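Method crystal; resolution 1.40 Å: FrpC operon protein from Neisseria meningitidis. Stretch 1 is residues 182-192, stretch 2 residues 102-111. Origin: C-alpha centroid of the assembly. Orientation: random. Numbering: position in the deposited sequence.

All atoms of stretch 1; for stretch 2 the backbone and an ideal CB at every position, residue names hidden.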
# COMPACT_ATOMS: atom_id res chain seq x y z
N VAL A 182 -5.96 1.51 3.23
CA VAL A 182 -6.55 1.16 1.97
C VAL A 182 -6.79 -0.35 1.94
O VAL A 182 -5.87 -1.16 2.16
CB VAL A 182 -5.66 1.53 0.78
CG1 VAL A 182 -6.35 1.15 -0.51
CG2 VAL A 182 -5.31 3.02 0.81
N GLY A 183 -8.03 -0.73 1.66
CA GLY A 183 -8.38 -2.09 1.27
C GLY A 183 -8.80 -2.13 -0.16
O GLY A 183 -9.58 -1.28 -0.55
N SER A 184 -8.34 -3.07 -0.94
CA SER A 184 -8.69 -3.14 -2.34
C SER A 184 -8.67 -4.54 -2.86
O SER A 184 -8.09 -5.46 -2.23
CB SER A 184 -7.75 -2.25 -3.15
OG SER A 184 -6.42 -2.78 -3.17
N CYS A 185 -9.25 -4.72 -4.04
CA CYS A 185 -9.24 -5.98 -4.77
C CYS A 185 -8.84 -5.66 -6.19
O CYS A 185 -9.45 -4.79 -6.80
CB CYS A 185 -10.62 -6.64 -4.73
SG CYS A 185 -11.17 -6.91 -3.00
N ILE A 186 -7.75 -6.29 -6.64
CA ILE A 186 -7.14 -6.00 -7.93
C ILE A 186 -6.92 -7.34 -8.62
O ILE A 186 -6.09 -8.14 -8.20
CB ILE A 186 -5.79 -5.27 -7.76
CG1 ILE A 186 -6.01 -3.95 -7.04
CG2 ILE A 186 -5.09 -5.07 -9.13
CD1 ILE A 186 -4.77 -3.23 -6.56
N ASN A 187 -7.67 -7.58 -9.69
CA ASN A 187 -7.42 -8.73 -10.56
C ASN A 187 -7.41 -10.06 -9.79
O ASN A 187 -6.58 -10.92 -10.07
CB ASN A 187 -6.05 -8.60 -11.29
CG ASN A 187 -6.04 -7.53 -12.38
OD1 ASN A 187 -6.64 -6.46 -12.25
ND2 ASN A 187 -5.31 -7.81 -13.46
N GLY A 188 -8.32 -10.24 -8.83
CA GLY A 188 -8.41 -11.50 -8.06
C GLY A 188 -7.56 -11.53 -6.79
O GLY A 188 -7.63 -12.49 -6.00
N PHE A 189 -6.76 -10.49 -6.61
CA PHE A 189 -5.92 -10.35 -5.43
C PHE A 189 -6.53 -9.38 -4.46
O PHE A 189 -7.26 -8.46 -4.87
CB PHE A 189 -4.50 -9.88 -5.79
CG PHE A 189 -3.80 -10.80 -6.73
CD1 PHE A 189 -3.14 -11.90 -6.24
CD2 PHE A 189 -3.84 -10.60 -8.12
CE1 PHE A 189 -2.53 -12.82 -7.14
CE2 PHE A 189 -3.21 -11.47 -9.01
CZ PHE A 189 -2.58 -12.59 -8.51
N THR A 190 -6.28 -9.56 -3.18
CA THR A 190 -6.56 -8.51 -2.21
C THR A 190 -5.26 -7.78 -1.92
O THR A 190 -4.20 -8.40 -1.84
CB THR A 190 -7.17 -9.04 -0.92
OG1 THR A 190 -6.26 -9.94 -0.28
CG2 THR A 190 -8.49 -9.78 -1.19
N VAL A 191 -5.36 -6.45 -1.84
CA VAL A 191 -4.19 -5.59 -1.70
C VAL A 191 -4.53 -4.61 -0.59
O VAL A 191 -5.47 -3.81 -0.72
CB VAL A 191 -3.88 -4.92 -3.02
CG1 VAL A 191 -2.71 -4.00 -2.88
CG2 VAL A 191 -3.61 -6.00 -4.09
N GLN A 192 -3.83 -4.72 0.53
CA GLN A 192 -4.18 -4.00 1.76
C GLN A 192 -2.93 -3.33 2.28
O GLN A 192 -1.87 -3.96 2.40
CB GLN A 192 -4.75 -4.97 2.78
CG GLN A 192 -6.03 -5.65 2.32
CD GLN A 192 -6.56 -6.72 3.22
OE1 GLN A 192 -6.02 -7.00 4.27
NE2 GLN A 192 -7.64 -7.36 2.76
N UNK A 102 0.44 -5.53 1.37
CA UNK A 102 0.23 -6.95 1.56
C UNK A 102 -0.71 -7.47 0.48
O UNK A 102 -1.84 -7.01 0.35
CB UNK A 102 -0.33 -7.24 2.96
N UNK A 103 -0.23 -8.46 -0.26
CA UNK A 103 -0.92 -9.04 -1.40
C UNK A 103 -1.28 -10.49 -1.09
O UNK A 103 -0.40 -11.28 -0.72
CB UNK A 103 -0.06 -8.95 -2.66
N UNK A 104 -2.55 -10.84 -1.26
CA UNK A 104 -3.05 -12.21 -1.11
C UNK A 104 -3.94 -12.53 -2.28
O UNK A 104 -4.41 -11.64 -2.98
CB UNK A 104 -3.81 -12.39 0.21
N UNK A 105 -4.20 -13.82 -2.53
CA UNK A 105 -5.16 -14.19 -3.55
C UNK A 105 -6.41 -14.75 -2.91
O UNK A 105 -6.44 -15.90 -2.52
CB UNK A 105 -4.56 -15.20 -4.52
N UNK A 106 -7.46 -13.95 -2.90
CA UNK A 106 -8.73 -14.29 -2.27
C UNK A 106 -9.85 -13.57 -2.97
O UNK A 106 -9.64 -12.51 -3.52
CB UNK A 106 -8.72 -13.94 -0.78
N UNK A 107 -11.05 -14.14 -2.91
CA UNK A 107 -12.22 -13.45 -3.38
C UNK A 107 -12.37 -12.15 -2.59
O UNK A 107 -12.12 -12.12 -1.40
CB UNK A 107 -13.46 -14.33 -3.25
N UNK A 108 -12.79 -11.11 -3.30
CA UNK A 108 -13.00 -9.80 -2.71
C UNK A 108 -14.13 -9.88 -1.70
O UNK A 108 -15.12 -10.59 -1.92
CB UNK A 108 -13.30 -8.76 -3.79
N UNK A 109 -13.94 -9.22 -0.56
CA UNK A 109 -15.04 -9.15 0.41
C UNK A 109 -15.33 -7.71 0.84
O UNK A 109 -15.94 -7.47 1.88
CB UNK A 109 -14.71 -10.00 1.64
N UNK A 110 -14.91 -6.76 0.01
CA UNK A 110 -15.35 -5.39 0.18
C UNK A 110 -16.84 -5.34 -0.13
O UNK A 110 -17.28 -5.86 -1.14
CB UNK A 110 -14.56 -4.43 -0.71
N UNK A 111 -17.59 -4.71 0.77
CA UNK A 111 -19.03 -4.52 0.62
C UNK A 111 -19.39 -3.62 -0.55
O UNK A 111 -18.92 -2.48 -0.62
CB UNK A 111 -19.61 -3.94 1.91

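Stretch 1 is a hairpin, its strands 182-186 and 189-192 joined by a type I' turn, and residues 102-105 run antiparallel to the second strand. The backbone fixes the register before any side chain is considered, so positions 102-105 favor β-formers rather than one exact residue.

Position 102 pairs with Gln192. Its N donates to Gln192 O and its O accepts from Gln192 N, both at 3.0 Å. The CB lies on the face that carries Thr190 and Gln192, 3.7 Å from Gln192 O. Any β-former would suit, branched or polar. The deposited residue is Val102, chi1 t, a compact branched side chain; a water lies 3.0 Å from Val102 O and 2.9 Å from Thr190 OG1.

Position 103 turns to the other face, where Phe189 and Val191 offer hydrocarbon; its ideal CB is 4.8 Å from Val191 CG2. An aliphatic residue is called for, and valine, isoleucine or leucine could answer. It is Ile103. CG2 reaches Phe189 CD1 at 4.0 Å and CG1 comes within 4.5 Å of Val191 CG2, so the side chain touches both neighbors. Its CA makes a CA-H...O contact of 3.4 Å with Thr190 O.

Position 104 is a hydrogen-bonded pair with Thr190: its N donates to Thr190 O at 3.0 Å, and Thr190 N donates to its O at 2.8 Å. The CB sits 3.5 Å from Thr190 OG1, and a polar or long, flexible residue fits beside that hydroxyl. Arg104 stands here; its CB packs 3.4 Å from Thr190 OG1 while its end leads away.

Position 105 points to the face of the sheet that carries Phe189 and Val191, with the ideal CB 4.0 Å from Phe189 CD1 and the carbonyl of Gly188 nearby. A residue with an aliphatic stem would suit, whatever its end. Lys105 supplies one: CB lies 3.9 Å from Phe189 CD1 and CG 3.6 Å from Gly188 O, and the amino end leads away.

At 106 the CB points sideways, 4.2 Å from Thr190 CG2, and the N makes only a weak bond to Gly188 O, 3.4 Å. Small or polar residues would serve. Asp106 uses OD2 to accept from a water 2.8 Å from Thr190 OG1, and the same OD2 forms a long salt bridge with Arg104 NE, 3.6 Å.

Position 107 points away and is undemanding; it is Ala107.

Position 108 is the decisive one. Its ideal CB falls 2.9 Å from Cys185 SG, too close for an unbonded CB but about the spacing of a CB and the far sulfur in a disulfide; glycine would avoid the clash, and cysteine would use it. Cys108 SG bonds Cys185 SG at 2.1 Å, with chi3 78°.

Position 109 points sideways into open space, and Ser109 is one of many possibilities.

Position 110 points toward stretch 1, with Cys185 SG 4.8 Å from its CB and Gly183 beyond. A medium-sized aliphatic would cover both. Leu110 sets CG 4.0 Å from Cys185 SG and CD1 3.7 Å from Gly183 O, flanking the disulfide.

Position 111 is out of reach; it is Ser111.

Stretch 2 (102-111) VIRKDACSLS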
# COMPACT_ATOMS: atom_id res chain seq x y z
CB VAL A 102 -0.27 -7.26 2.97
CG1 VAL A 102 -0.55 -8.77 3.13
CG2 VAL A 102 0.73 -6.81 4.01
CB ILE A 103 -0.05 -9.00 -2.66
CG1 ILE A 103 0.40 -7.59 -2.96
CG2 ILE A 103 -0.81 -9.61 -3.87
CD1 ILE A 103 1.49 -7.48 -4.03
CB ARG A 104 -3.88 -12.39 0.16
CG ARG A 104 -3.10 -12.11 1.39
CD ARG A 104 -3.95 -12.36 2.64
NE ARG A 104 -4.07 -13.79 2.82
CZ ARG A 104 -3.43 -14.52 3.74
NH1 ARG A 104 -2.65 -13.98 4.66
NH2 ARG A 104 -3.61 -15.82 3.74
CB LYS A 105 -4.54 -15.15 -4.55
CG LYS A 105 -5.40 -15.35 -5.81
CD LYS A 105 -4.86 -16.35 -6.77
CE LYS A 105 -5.02 -17.74 -6.26
NZ LYS A 105 -6.38 -18.26 -6.63
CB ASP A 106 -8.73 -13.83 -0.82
CG ASP A 106 -7.87 -14.70 0.07
OD1 ASP A 106 -8.03 -15.93 -0.01
OD2 ASP A 106 -7.08 -14.16 0.88
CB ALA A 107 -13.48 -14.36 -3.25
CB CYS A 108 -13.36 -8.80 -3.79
SG CYS A 108 -13.22 -7.12 -3.19
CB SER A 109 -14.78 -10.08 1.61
OG SER A 109 -13.58 -9.78 2.28
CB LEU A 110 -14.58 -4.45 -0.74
CG LEU A 110 -13.06 -4.39 -0.49
CD1 LEU A 110 -12.49 -3.35 -1.45
CD2 LEU A 110 -12.68 -4.07 0.93
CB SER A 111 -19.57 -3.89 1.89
OG SER A 111 -20.98 -3.85 1.84
O HOH W 1 -4.21 -8.57 1.24
O HOH W 2 -9.93 -9.95 -4.80
O HOH W 3 -7.43 -11.46 1.70
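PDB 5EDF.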